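Local coordinates for protein GH18329p (Drosophila melanogaster, PDB 5YGB) that binds the N-terminal tails of Piwi proteins, probably recruiting them to the piRNA biogenesis machinery in the nuage, here represented by its extended Tudor domain, at residues V9-S14 and Y98-Y103; P15-V20 and A123-L128; K161-V166 and F195-N200; T168-P173 and T187-V192. The protein carries 1 engineered substitution. All blocks are in the same frame, centred on the assembly; numbering follows the deposited sequence.

Overall arrangement
From the N terminus, strand 5-12 enters the mixed sheet that, in extended Tudor domains, forms the staphylococcal-nuclease-like half. Contact 1 closes the loop from 9-14 to 98-103 and ties this sheet to the Tudor core, the five-stranded antiparallel sheet, three of whose strands lie between its segments. Contact 2 starts at 15-20, before contact 1 has closed, and ends at 123-128, so the two cross; they touch chiefly through Trp19, whose backbone N and O probably bond to Ala11 and Ser10. Contacts 3 and 4 open only after both have closed. Contact 4 is nested within the loop closed by contact 3, and both use strand 162-171. Strand 124-128 joins contact 2 to contact 4.

Contact 1: residues V9-S14 and Y98-Y103; sequences VSAVAS and YGDSEY
Ser10 and Ala11 meet Tyr98, Gly99 and Asp100 at the junction of the extended Tudor domain, where strand 5-12 of the nuclease-like sheet touches the turn leading into strand 101-104 of the Tudor core. One hydrogen bond joins the two segments: Ser10 OG donates to Tyr98 O at 2.7 Å, with a C=O...donor angle of 127° and the donor tilted 22° from the carbonyl plane. Ser10 OG stands between its backbone N and carbonyl carbon (chi1 49°), and from there it meets the loop's carbonyl; it also makes a weak bond to Trp19 O. The neighbouring methyl packs against the tyrosine oxygen, Ala11 CB lying 3.4 Å from Tyr98 O. A CB on Gly99 would come within 3.4 Å of Ala11 CB, a tight fit, and at this backbone conformation would also press on the carbonyl of Tyr98. The Tyr98 ring leans against the ring of Tyr72, their planes about perpendicular, which places the ring against strand 70-81 of the Tudor core. The Asp100 carboxylate, one residue after Gly99, meets the alanine methyl almost evenly: Ala11 CB is 3.9 Å from Asp100 OD1 and 4.0 Å from Asp100 OD2.

Contact 2: residues P15-V20 and A123-L128; sequences PTKFWV and AVECFL
Phe18 and Cys126 fit together on one face of the sheet, and Trp19 with Glu125 on the other. The Phe18 ring fills the hollow beside the strand 124-128 backbone: Cys126 O sits 3.7 Å above its plane toward the rim, Cys126 CB lies over a face at 4.3 Å from the ring centroid, and Leu128 N comes to the ring edge near CE1. Phe18 CG lies close to both the amide and the carbonyl of its own residue (chi1 61°), which starts the ring toward that strand. Beside it, Val20 CG2 is the knob that meets Cys126 SG, 3.9 Å away. On the opposite face Glu125 runs beside Trp19, both pointing the same way, and Glu125 CG rests over the five-membered ring, 4.0 Å from its centroid. A water at the indole edge accepts from Trp19 NE1 (3.0 Å) and donates to Glu125 OE1, which is also in a salt bridge with Arg172; a second links Glu125 OE2 to Thr16 O. The Lys17 and Glu125 side chains cross obliquely, Lys17 CG reaching Glu125 OE2 at 3.4 Å, while the charged ends do not touch. Thr16 OG1 turns instead to Trp142. Phe18 with Cys126 and Val20 with Val124 are hydrogen-bonded pairs, with Trp19-Glu125 the non-hydrogen-bonded pair between them. Together they make a twisted antiparallel strand pair (130° between directions) of the staphylococcal-nuclease-like, OB-fold half of an extended Tudor domain.

Contact 3: residues K161-V166 and F195-N200; sequences KLIARV and FDPADN
The Phe195 ring carries Ile163 on one face: Ile163 CB stands 3.5 Å above the ring plane, displaced toward the CZ rim, in a CH-pi contact. The outer branches of Ile163 are modelled in two positions and carry less weight. The two side chains lie side by side, pointing the same way, from a hydrogen-bonded antiparallel pair. The pair is joined by two bonds, Ile163 N to Phe195 O at 2.8 Å and Phe195 N to Ile163 O at 2.9 Å, the first nearly straight (174° at the hydrogen). The second flat group, the Asp196 carboxylate, has CG anti to its backbone N (chi1 -176°). Asp196 OD1 accepts Ala198 N at 2.9 Å, the donor standing 41° above the carboxylate plane; this closes an Asx turn within the type I turn from Asp196 to Asp199. A water gives one hydrogen to the same OD1 (2.7 Å) and the other to Lys161 O, joining the turn to the backbone of Lys161. Leu162 packs its tip against the aspartate's aliphatic part, Leu162 CD2 lying 3.7 Å from Asp196 CB, and Pro197 CD abuts Lys161 O at 3.5 Å. An alanine at Asp196 would keep that leucine contact but would probably leave Ala198 N and the water without their acceptor, so that the turn is less firmly set. Asp196 OD2 forms a long, weak ion pair with Arg160. The contact is thus apolar at the phenylalanine and polar at the turn, and one carboxylate oxygen, held by an amide and a water, probably helps to set the turn that follows the paired residue.

Contact 4: residues T168-P173 and T187-V192; sequences TYKERP and TPLPGV
Arg172 and Thr187 interlock at the end of the antiparallel pair formed by strands 162-171 and 188-195. Arg172 N donates to Thr187 O (2.9 Å), and its side chain then runs extended from CG to NE before chi4 (88°) turns CZ out of that line. Arg172 NH1 lies 2.9 Å from Thr187 OG1 and donates to it, the hydroxyl lying 18° out of the guanidinium plane; that OG1 is also bonded to Lys184 O. Leu189 crosses the arginine at about a right angle and places CD1 over a guanidinium face, 3.5 Å above the plane and offset toward the rim, on the NH2 side. An alanine at Arg172 would probably leave Thr187 OG1 without this donor, Leu189 CD1 without its cover, and Glu125, the partner of NH2, without its salt-bridge mate. Lys170 CG, turned in over its own backbone by a chi1 of 83°, packs beside Leu189, Lys170 CG to Leu189 CB measuring 3.9 Å. On the other face Tyr169 CD1 meets Pro188 CB at 3.9 Å, while Tyr169 CE1 touches Pro190 CB at 4.0 Å. Gly191 lacks a side chain where a CB would come within 2.5 Å of Thr168 CG2, a clash. Beyond this pair, strand 188-195 runs parallel to strand 124-128, with Pro190 and Val192 bonded through the backbone to Phe127, whose ring receives the cation of Lys170.

Contact 1: residues V9-S14 and Y98-Y103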
loop_
_atom_site.group_PDB
_atom_site.type_symbol
_atom_site.label_atom_id
_atom_site.label_comp_id
_atom_site.label_asym_id
_atom_site.label_seq_id
_atom_site.Cartn_x
_atom_site.Cartn_y
_atom_site.Cartn_z
ATOM N N VAL A 9 -3.268 5.327 7.375
ATOM C CA VAL A 9 -3.655 4.888 6.034
ATOM C C VAL A 9 -2.567 5.367 5.070
ATOM O O VAL A 9 -2.328 6.569 4.935
ATOM C CB VAL A 9 -5.031 5.423 5.643
ATOM C CG1 VAL A 9 -5.299 5.137 4.178
ATOM C CG2 VAL A 9 -6.090 4.785 6.527
ATOM N N SER A 10 -1.869 4.426 4.439
ATOM C CA SER A 10 -0.677 4.751 3.652
ATOM C C SER A 10 -0.955 4.840 2.153
ATOM O O SER A 10 -0.197 5.478 1.430
ATOM C CB SER A 10 0.439 3.722 3.904
ATOM O OG SER A 10 -0.039 2.388 3.786
ATOM N N ALA A 11 -2.018 4.195 1.686
ATOM C CA ALA A 11 -2.397 4.266 0.281
ATOM C C ALA A 11 -3.877 3.970 0.165
ATOM O O ALA A 11 -4.420 3.196 0.956
ATOM C CB ALA A 11 -1.571 3.283 -0.568
ATOM N N VAL A 12 -4.522 4.571 -0.828
ATOM C CA VAL A 12 -5.946 4.381 -1.079
ATOM C C VAL A 12 -6.228 4.154 -2.551
ATOM O O VAL A 12 -5.801 4.939 -3.398
ATOM C CB VAL A 12 -6.763 5.604 -0.625
ATOM C CG1 VAL A 12 -8.210 5.505 -1.118
ATOM C CG2 VAL A 12 -6.713 5.783 0.895
ATOM N N ALA A 13 -6.953 3.082 -2.849
ATOM C CA ALA A 13 -7.617 2.945 -4.148
ATOM C C ALA A 13 -9.081 3.379 -4.025
ATOM O O ALA A 13 -9.589 4.132 -4.853
ATOM C CB ALA A 13 -7.523 1.528 -4.653
ATOM N N SER A 14 -9.754 2.896 -2.984
ATOM C CA SER A 14 -11.146 3.258 -2.732
ATOM C C SER A 14 -11.468 2.961 -1.270
ATOM O O SER A 14 -10.626 2.400 -0.574
ATOM C CB SER A 14 -12.084 2.480 -3.669
ATOM O OG SER A 14 -12.405 1.215 -3.117
ATOM N N TYR A 98 3.882 0.087 1.835
ATOM C CA TYR A 98 2.953 1.221 1.685
ATOM C C TYR A 98 1.648 0.874 0.985
ATOM O O TYR A 98 0.594 1.422 1.327
ATOM C CB TYR A 98 3.652 2.360 0.933
ATOM C CG TYR A 98 4.689 3.043 1.779
ATOM C CD1 TYR A 98 5.972 2.508 1.932
ATOM C CD2 TYR A 98 4.387 4.204 2.468
ATOM C CE1 TYR A 98 6.910 3.124 2.735
ATOM C CE2 TYR A 98 5.315 4.827 3.256
ATOM C CZ TYR A 98 6.569 4.288 3.396
ATOM O OH TYR A 98 7.482 4.930 4.200
ATOM N N GLY A 99 1.691 -0.024 0.005
ATOM C CA GLY A 99 0.477 -0.454 -0.675
ATOM C C GLY A 99 0.342 0.010 -2.115
ATOM O O GLY A 99 -0.464 -0.544 -2.869
ATOM N N ASP A 100 1.126 1.007 -2.504
ATOM C CA ASP A 100 1.104 1.503 -3.877
ATOM C C ASP A 100 1.608 0.472 -4.881
ATOM O O ASP A 100 2.441 -0.374 -4.560
ATOM C CB ASP A 100 1.973 2.755 -4.004
ATOM C CG ASP A 100 1.614 3.825 -2.998
ATOM O OD1 ASP A 100 0.790 4.703 -3.328
ATOM O OD2 ASP A 100 2.163 3.789 -1.880
ATOM N N SER A 101 1.107 0.550 -6.108
ATOM C CA SER A 101 1.683 -0.206 -7.214
ATOM C C SER A 101 2.095 0.755 -8.314
ATOM O O SER A 101 1.388 1.715 -8.600
ATOM C CB SER A 101 0.697 -1.242 -7.744
ATOM O OG SER A 101 0.597 -2.342 -6.856
ATOM N N GLU A 102 3.255 0.505 -8.918
ATOM C CA GLU A 102 3.775 1.357 -9.983
ATOM C C GLU A 102 4.505 0.517 -11.014
ATOM O O GLU A 102 5.172 -0.450 -10.663
ATOM C CB GLU A 102 4.743 2.407 -9.439
ATOM C CG GLU A 102 4.215 3.260 -8.291
ATOM C CD GLU A 102 3.292 4.375 -8.748
ATOM O OE1 GLU A 102 3.130 4.560 -9.974
ATOM O OE2 GLU A 102 2.718 5.059 -7.873
ATOM N N TYR A 103 4.399 0.899 -12.279
ATOM C CA TYR A 103 5.236 0.322 -13.332
ATOM C C TYR A 103 6.532 1.106 -13.426
ATOM O O TYR A 103 6.508 2.326 -13.585
ATOM C CB TYR A 103 4.519 0.358 -14.671
ATOM C CG TYR A 103 3.238 -0.417 -14.712
ATOM C CD1 TYR A 103 3.243 -1.767 -14.980
ATOM C CD2 TYR A 103 2.017 0.213 -14.500
ATOM C CE1 TYR A 103 2.061 -2.488 -15.033
ATOM C CE2 TYR A 103 0.836 -0.492 -14.545
ATOM C CZ TYR A 103 0.864 -1.842 -14.815
ATOM O OH TYR A 103 -0.317 -2.547 -14.859
#

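Contact 2: residues P15-V20 and A123-L128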
loop_
_atom_site.group_PDB
_atom_site.type_symbol
_atom_site.label_atom_id
_atom_site.label_comp_id
_atom_site.label_asym_id
_atom_site.label_seq_id
_atom_site.Cartn_x
_atom_site.Cartn_y
_atom_site.Cartn_z
ATOM N N PRO A 15 -12.677 3.332 -0.797
ATOM C CA PRO A 15 -13.017 2.954 0.586
ATOM C C PRO A 15 -13.026 1.446 0.819
ATOM O O PRO A 15 -12.932 1.025 1.970
ATOM C CB PRO A 15 -14.427 3.535 0.777
ATOM C CG PRO A 15 -14.495 4.679 -0.195
ATOM C CD PRO A 15 -13.714 4.201 -1.391
ATOM N N THR A 16 -13.137 0.647 -0.240
ATOM C CA THR A 16 -13.098 -0.801 -0.063
ATOM C C THR A 16 -11.798 -1.423 -0.583
ATOM O O THR A 16 -11.690 -2.641 -0.718
ATOM C CB THR A 16 -14.338 -1.484 -0.707
ATOM O OG1 THR A 16 -14.555 -0.981 -2.029
ATOM C CG2 THR A 16 -15.572 -1.202 0.134
ATOM N N LYS A 17 -10.794 -0.580 -0.815
ATOM C CA LYS A 17 -9.453 -1.066 -1.109
ATOM C C LYS A 17 -8.420 -0.017 -0.712
ATOM O O LYS A 17 -8.175 0.935 -1.440
ATOM C CB LYS A 17 -9.309 -1.428 -2.591
ATOM C CG LYS A 17 -7.963 -2.060 -2.926
ATOM C CD LYS A 17 -7.883 -2.463 -4.395
ATOM C CE LYS A 17 -6.617 -3.253 -4.669
ATOM N NZ LYS A 17 -6.549 -3.729 -6.080
ATOM N N PHE A 18 -7.842 -0.185 0.471
ATOM C CA PHE A 18 -6.814 0.731 0.941
ATOM C C PHE A 18 -5.838 -0.040 1.817
ATOM O O PHE A 18 -6.054 -1.213 2.117
ATOM C CB PHE A 18 -7.428 1.935 1.686
ATOM C CG PHE A 18 -8.222 1.572 2.921
ATOM C CD1 PHE A 18 -9.580 1.286 2.839
ATOM C CD2 PHE A 18 -7.609 1.527 4.164
ATOM C CE1 PHE A 18 -10.298 0.954 3.970
ATOM C CE2 PHE A 18 -8.337 1.207 5.300
ATOM C CZ PHE A 18 -9.682 0.925 5.194
ATOM N N TRP A 19 -4.759 0.622 2.236
ATOM C CA TRP A 19 -3.695 -0.035 2.987
ATOM C C TRP A 19 -3.401 0.720 4.264
ATOM O O TRP A 19 -3.384 1.956 4.281
ATOM C CB TRP A 19 -2.425 -0.154 2.131
ATOM C CG TRP A 19 -2.535 -1.140 0.995
ATOM C CD1 TRP A 19 -2.074 -2.422 0.989
ATOM C CD2 TRP A 19 -3.142 -0.913 -0.283
ATOM N NE1 TRP A 19 -2.365 -3.019 -0.226
ATOM C CE2 TRP A 19 -3.012 -2.112 -1.024
ATOM C CE3 TRP A 19 -3.778 0.182 -0.885
ATOM C CZ2 TRP A 19 -3.510 -2.245 -2.326
ATOM C CZ3 TRP A 19 -4.268 0.047 -2.189
ATOM C CH2 TRP A 19 -4.124 -1.161 -2.888
ATOM N N VAL A 20 -3.171 -0.029 5.334
ATOM C CA VAL A 20 -2.798 0.573 6.613
ATOM C C VAL A 20 -1.456 0.051 7.123
ATOM O O VAL A 20 -1.032 -1.080 6.804
ATOM C CB VAL A 20 -3.874 0.351 7.710
ATOM C CG1 VAL A 20 -5.220 0.865 7.248
ATOM C CG2 VAL A 20 -3.971 -1.110 8.083
ATOM N N ALA A 123 2.490 -2.891 5.056
ATOM C CA ALA A 123 1.162 -2.508 4.584
ATOM C C ALA A 123 0.199 -3.673 4.598
ATOM O O ALA A 123 0.528 -4.760 4.111
ATOM C CB ALA A 123 1.236 -1.913 3.171
ATOM N N VAL A 124 -0.985 -3.454 5.162
ATOM C CA VAL A 124 -2.050 -4.453 5.107
ATOM C C VAL A 124 -3.247 -3.903 4.353
ATOM O O VAL A 124 -3.801 -2.849 4.715
ATOM C CB VAL A 124 -2.495 -4.893 6.500
ATOM C CG1 VAL A 124 -3.649 -5.884 6.385
ATOM C CG2 VAL A 124 -1.337 -5.535 7.254
ATOM N N GLU A 125 -3.645 -4.603 3.295
ATOM C CA GLU A 125 -4.810 -4.232 2.505
ATOM C C GLU A 125 -6.091 -4.508 3.293
ATOM O O GLU A 125 -6.250 -5.583 3.868
ATOM C CB GLU A 125 -4.837 -4.990 1.169
ATOM C CG GLU A 125 -5.802 -4.400 0.169
ATOM C CD GLU A 125 -6.000 -5.266 -1.055
ATOM O OE1 GLU A 125 -5.114 -6.099 -1.351
ATOM O OE2 GLU A 125 -7.046 -5.111 -1.716
ATOM N N CYS A 126 -6.993 -3.529 3.309
ATOM C CA CYS A 126 -8.246 -3.591 4.064
ATOM C C CYS A 126 -9.376 -3.047 3.228
ATOM O O CYS A 126 -9.158 -2.399 2.204
ATOM C CB CYS A 126 -8.180 -2.752 5.343
ATOM S SG CYS A 126 -6.909 -3.167 6.537
ATOM N N PHE A 127 -10.597 -3.283 3.697
ATOM C CA PHE A 127 -11.750 -2.521 3.236
ATOM C C PHE A 127 -12.455 -1.884 4.431
ATOM O O PHE A 127 -12.278 -2.319 5.571
ATOM C CB PHE A 127 -12.710 -3.413 2.409
ATOM C CG PHE A 127 -13.458 -4.467 3.206
ATOM C CD1 PHE A 127 -12.865 -5.688 3.499
ATOM C CD2 PHE A 127 -14.773 -4.259 3.596
ATOM C CE1 PHE A 127 -13.555 -6.669 4.197
ATOM C CE2 PHE A 127 -15.464 -5.241 4.293
ATOM C CZ PHE A 127 -14.850 -6.445 4.589
ATOM N N LEU A 128 -13.215 -0.829 4.168
ATOM C CA LEU A 128 -13.984 -0.177 5.219
ATOM C C LEU A 128 -15.262 -0.969 5.429
ATOM O O LEU A 128 -16.056 -1.106 4.507
ATOM C CB LEU A 128 -14.305 1.276 4.858
ATOM C CG LEU A 128 -14.871 2.156 5.975
ATOM C CD1 LEU A 128 -13.810 2.353 7.058
ATOM C CD2 LEU A 128 -15.339 3.494 5.405
HETATM O O HOH W 1 -9.800 -4.615 -1.623
HETATM O O HOH W 2 -2.285 -5.803 -1.368
#

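Contact 3: residues K161-V166 and F195-N200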
loop_
_atom_site.group_PDB
_atom_site.type_symbol
_atom_site.label_atom_id
_atom_site.label_comp_id
_atom_site.label_asym_id
_atom_site.label_seq_id
_atom_site.Cartn_x
_atom_site.Cartn_y
_atom_site.Cartn_z
ATOM N N LYS A 161 -2.780 9.804 12.490
ATOM C CA LYS A 161 -3.181 8.671 13.305
ATOM C C LYS A 161 -4.684 8.432 13.271
ATOM O O LYS A 161 -5.486 9.352 13.460
ATOM C CB LYS A 161 -2.735 8.849 14.754
ATOM C CG LYS A 161 -3.386 7.833 15.679
ATOM C CD LYS A 161 -2.701 7.752 17.025
ATOM C CE LYS A 161 -2.841 9.039 17.777
ATOM N NZ LYS A 161 -2.122 8.940 19.079
ATOM N N LEU A 162 -5.055 7.180 13.022
ATOM C CA LEU A 162 -6.428 6.712 13.128
ATOM C C LEU A 162 -6.457 5.519 14.069
ATOM O O LEU A 162 -5.432 4.865 14.277
ATOM C CB LEU A 162 -6.989 6.299 11.759
ATOM C CG LEU A 162 -7.026 7.375 10.684
ATOM C CD1 LEU A 162 -7.539 6.771 9.383
ATOM C CD2 LEU A 162 -7.902 8.543 11.102
ATOM N N ILE A 163 -7.626 5.231 14.630
ATOM C CA ILE A 163 -7.837 4.017 15.412
ATOM C C ILE A 163 -8.640 3.044 14.567
ATOM O O ILE A 163 -9.754 3.360 14.142
ATOM C CB ILE A 163 -8.592 4.283 16.730
ATOM C CG1 ILE A 163 -7.872 5.340 17.565
ATOM C CG2 ILE A 163 -8.765 2.986 17.511
ATOM C CD1 ILE A 163 -6.420 5.001 17.870
ATOM N N ALA A 164 -8.063 1.873 14.308
ATOM C CA ALA A 164 -8.700 0.851 13.490
ATOM C C ALA A 164 -9.099 -0.345 14.331
ATOM O O ALA A 164 -8.438 -0.667 15.320
ATOM C CB ALA A 164 -7.771 0.407 12.370
ATOM N N ARG A 165 -10.179 -1.005 13.942
ATOM C CA ARG A 165 -10.541 -2.269 14.566
ATOM C C ARG A 165 -11.047 -3.228 13.494
ATOM O O ARG A 165 -11.904 -2.880 12.684
ATOM C CB ARG A 165 -11.595 -2.070 15.649
ATOM C CG ARG A 165 -11.964 -3.365 16.357
ATOM C CD ARG A 165 -13.126 -3.179 17.328
ATOM N NE ARG A 165 -12.746 -2.422 18.516
ATOM C CZ ARG A 165 -13.550 -2.218 19.556
ATOM N NH1 ARG A 165 -14.780 -2.716 19.550
ATOM N NH2 ARG A 165 -13.125 -1.520 20.601
ATOM N N VAL A 166 -10.505 -4.438 13.481
ATOM C CA VAL A 166 -10.980 -5.444 12.542
ATOM C C VAL A 166 -12.301 -6.003 13.053
ATOM O O VAL A 166 -12.365 -6.506 14.178
ATOM C CB VAL A 166 -9.956 -6.575 12.363
ATOM C CG1 VAL A 166 -10.517 -7.673 11.467
ATOM C CG2 VAL A 166 -8.656 -6.028 11.785
ATOM N N PHE A 195 -11.626 5.344 13.028
ATOM C CA PHE A 195 -12.005 6.678 13.434
ATOM C C PHE A 195 -10.807 7.517 13.792
ATOM O O PHE A 195 -9.729 7.018 14.110
ATOM C CB PHE A 195 -13.015 6.644 14.572
ATOM C CG PHE A 195 -12.470 6.182 15.871
ATOM C CD1 PHE A 195 -11.925 7.089 16.771
ATOM C CD2 PHE A 195 -12.558 4.846 16.238
ATOM C CE1 PHE A 195 -11.442 6.659 17.991
ATOM C CE2 PHE A 195 -12.082 4.414 17.460
ATOM C CZ PHE A 195 -11.527 5.319 18.338
ATOM N N ASP A 196 -11.014 8.818 13.693
ATOM C CA ASP A 196 -9.982 9.802 13.921
ATOM C C ASP A 196 -10.121 10.314 15.352
ATOM O O ASP A 196 -11.096 10.976 15.681
ATOM C CB ASP A 196 -10.123 10.935 12.901
ATOM C CG ASP A 196 -9.024 11.954 12.999
ATOM O OD1 ASP A 196 -8.283 11.969 14.011
ATOM O OD2 ASP A 196 -8.908 12.768 12.058
ATOM N N PRO A 197 -9.144 10.010 16.216
ATOM C CA PRO A 197 -9.248 10.413 17.629
ATOM C C PRO A 197 -9.074 11.905 17.879
ATOM O O PRO A 197 -9.357 12.371 18.984
ATOM C CB PRO A 197 -8.121 9.626 18.291
ATOM C CG PRO A 197 -7.115 9.430 17.206
ATOM C CD PRO A 197 -7.927 9.225 15.949
ATOM N N ALA A 198 -8.603 12.626 16.868
ATOM C CA ALA A 198 -8.482 14.070 16.937
ATOM C C ALA A 198 -9.592 14.749 16.136
ATOM O O ALA A 198 -9.412 15.873 15.684
ATOM C CB ALA A 198 -7.093 14.525 16.423
ATOM N N ASP A 199 -10.756 14.114 16.015
ATOM C CA ASP A 199 -11.761 14.491 14.997
ATOM C C ASP A 199 -12.856 15.525 15.331
ATOM O O ASP A 199 -13.509 16.081 14.452
ATOM C CB ASP A 199 -12.501 13.248 14.562
ATOM C CG ASP A 199 -12.849 13.263 13.124
ATOM O OD1 ASP A 199 -12.687 14.339 12.532
ATOM O OD2 ASP A 199 -13.324 12.240 12.581
ATOM N N ASN A 200 -13.080 15.758 16.612
ATOM C CA ASN A 200 -14.276 16.483 17.072
ATOM C C ASN A 200 -15.613 15.779 16.816
ATOM O O ASN A 200 -16.681 16.392 16.927
ATOM C CB ASN A 200 -14.302 17.910 16.487
ATOM C CG ASN A 200 -13.070 18.665 16.853
ATOM O OD1 ASN A 200 -12.847 18.722 18.041
ATOM N ND2 ASN A 200 -12.170 19.124 15.855
HETATM O O HOH W 3 -5.592 11.852 14.252
#

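Contact 4: residues T168-P173 and T187-V192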
loop_
_atom_site.group_PDB
_atom_site.type_symbol
_atom_site.label_atom_id
_atom_site.label_comp_id
_atom_site.label_asym_id
_atom_site.label_seq_id
_atom_site.Cartn_x
_atom_site.Cartn_y
_atom_site.Cartn_z
ATOM N N THR A 168 -14.621 -7.695 10.647
ATOM C CA THR A 168 -15.107 -8.715 9.717
ATOM C C THR A 168 -14.006 -9.053 8.715
ATOM O O THR A 168 -12.968 -8.398 8.691
ATOM C CB THR A 168 -16.384 -8.244 8.967
ATOM O OG1 THR A 168 -16.984 -9.347 8.266
ATOM C CG2 THR A 168 -16.048 -7.131 7.982
ATOM N N TYR A 169 -14.246 -10.082 7.907
ATOM C CA TYR A 169 -13.363 -10.495 6.811
ATOM C C TYR A 169 -14.186 -10.795 5.572
ATOM O O TYR A 169 -15.332 -11.244 5.684
ATOM C CB TYR A 169 -12.551 -11.755 7.154
ATOM C CG TYR A 169 -11.482 -11.562 8.193
ATOM C CD1 TYR A 169 -10.226 -11.085 7.844
ATOM C CD2 TYR A 169 -11.729 -11.862 9.524
ATOM C CE1 TYR A 169 -9.242 -10.898 8.802
ATOM C CE2 TYR A 169 -10.760 -11.678 10.483
ATOM C CZ TYR A 169 -9.524 -11.202 10.121
ATOM O OH TYR A 169 -8.575 -11.025 11.087
ATOM N N LYS A 170 -13.602 -10.577 4.398
ATOM C CA LYS A 170 -14.253 -10.967 3.157
ATOM C C LYS A 170 -13.261 -11.719 2.293
ATOM O O LYS A 170 -12.071 -11.416 2.277
ATOM C CB LYS A 170 -14.822 -9.755 2.406
ATOM C CG LYS A 170 -13.827 -9.003 1.539
ATOM C CD LYS A 170 -14.523 -8.186 0.454
ATOM C CE LYS A 170 -15.290 -7.012 1.040
ATOM N NZ LYS A 170 -15.761 -6.047 -0.005
ATOM N N GLU A 171 -13.754 -12.734 1.603
ATOM C CA GLU A 171 -12.935 -13.490 0.682
ATOM C C GLU A 171 -12.511 -12.580 -0.453
ATOM O O GLU A 171 -13.333 -11.856 -1.014
ATOM C CB GLU A 171 -13.708 -14.695 0.147
ATOM C CG GLU A 171 -12.850 -15.900 -0.142
ATOM C CD GLU A 171 -13.626 -17.006 -0.816
ATOM O OE1 GLU A 171 -14.724 -16.729 -1.347
ATOM O OE2 GLU A 171 -13.145 -18.156 -0.799
ATOM N N ARG A 172 -11.225 -12.598 -0.780
ATOM C CA ARG A 172 -10.744 -11.837 -1.917
ATOM C C ARG A 172 -11.377 -12.352 -3.199
ATOM O O ARG A 172 -11.430 -13.559 -3.429
ATOM C CB ARG A 172 -9.222 -11.911 -2.020
ATOM C CG ARG A 172 -8.508 -10.813 -1.265
ATOM C CD ARG A 172 -7.039 -10.751 -1.648
ATOM N NE ARG A 172 -6.359 -9.620 -1.019
ATOM C CZ ARG A 172 -5.793 -9.659 0.183
ATOM N NH1 ARG A 172 -5.824 -10.769 0.902
ATOM N NH2 ARG A 172 -5.193 -8.581 0.667
ATOM N N PRO A 173 -11.869 -11.432 -4.036
ATOM C CA PRO A 173 -12.413 -11.802 -5.342
ATOM C C PRO A 173 -11.303 -12.254 -6.285
ATOM O O PRO A 173 -10.120 -12.131 -5.956
ATOM C CB PRO A 173 -13.061 -10.504 -5.829
ATOM C CG PRO A 173 -12.275 -9.436 -5.159
ATOM C CD PRO A 173 -11.926 -9.979 -3.806
ATOM N N THR A 187 -8.101 -15.616 -0.197
ATOM C CA THR A 187 -7.455 -15.163 1.030
ATOM C C THR A 187 -8.335 -14.128 1.736
ATOM O O THR A 187 -9.167 -13.482 1.099
ATOM C CB THR A 187 -6.064 -14.568 0.740
ATOM O OG1 THR A 187 -6.196 -13.468 -0.169
ATOM C CG2 THR A 187 -5.155 -15.623 0.130
ATOM N N PRO A 188 -8.164 -13.973 3.061
ATOM C CA PRO A 188 -9.071 -13.089 3.801
ATOM C C PRO A 188 -8.637 -11.619 3.799
ATOM O O PRO A 188 -7.517 -11.287 4.187
ATOM C CB PRO A 188 -9.038 -13.676 5.218
ATOM C CG PRO A 188 -7.690 -14.265 5.333
ATOM C CD PRO A 188 -7.276 -14.722 3.962
ATOM N N LEU A 189 -9.537 -10.754 3.348
ATOM C CA LEU A 189 -9.342 -9.315 3.400
ATOM C C LEU A 189 -9.997 -8.759 4.670
ATOM O O LEU A 189 -11.190 -8.957 4.871
ATOM C CB LEU A 189 -9.947 -8.673 2.156
ATOM C CG LEU A 189 -9.718 -7.202 1.843
ATOM C CD1 LEU A 189 -8.249 -6.954 1.561
ATOM C CD2 LEU A 189 -10.561 -6.817 0.644
ATOM N N PRO A 190 -9.222 -8.107 5.555
ATOM C CA PRO A 190 -9.837 -7.575 6.781
ATOM C C PRO A 190 -10.736 -6.374 6.521
ATOM O O PRO A 190 -10.371 -5.480 5.753
ATOM C CB PRO A 190 -8.643 -7.140 7.639
ATOM C CG PRO A 190 -7.431 -7.701 6.975
ATOM C CD PRO A 190 -7.765 -7.891 5.530
ATOM N N GLY A 191 -11.907 -6.370 7.152
ATOM C CA GLY A 191 -12.826 -5.248 7.118
ATOM C C GLY A 191 -12.712 -4.510 8.428
ATOM O O GLY A 191 -12.856 -5.110 9.498
ATOM N N VAL A 192 -12.443 -3.215 8.352
ATOM C CA VAL A 192 -12.154 -2.437 9.546
ATOM C C VAL A 192 -13.127 -1.295 9.769
ATOM O O VAL A 192 -13.736 -0.774 8.829
ATOM C CB VAL A 192 -10.716 -1.839 9.514
ATOM C CG1 VAL A 192 -9.680 -2.951 9.531
ATOM C CG2 VAL A 192 -10.512 -0.904 8.307
#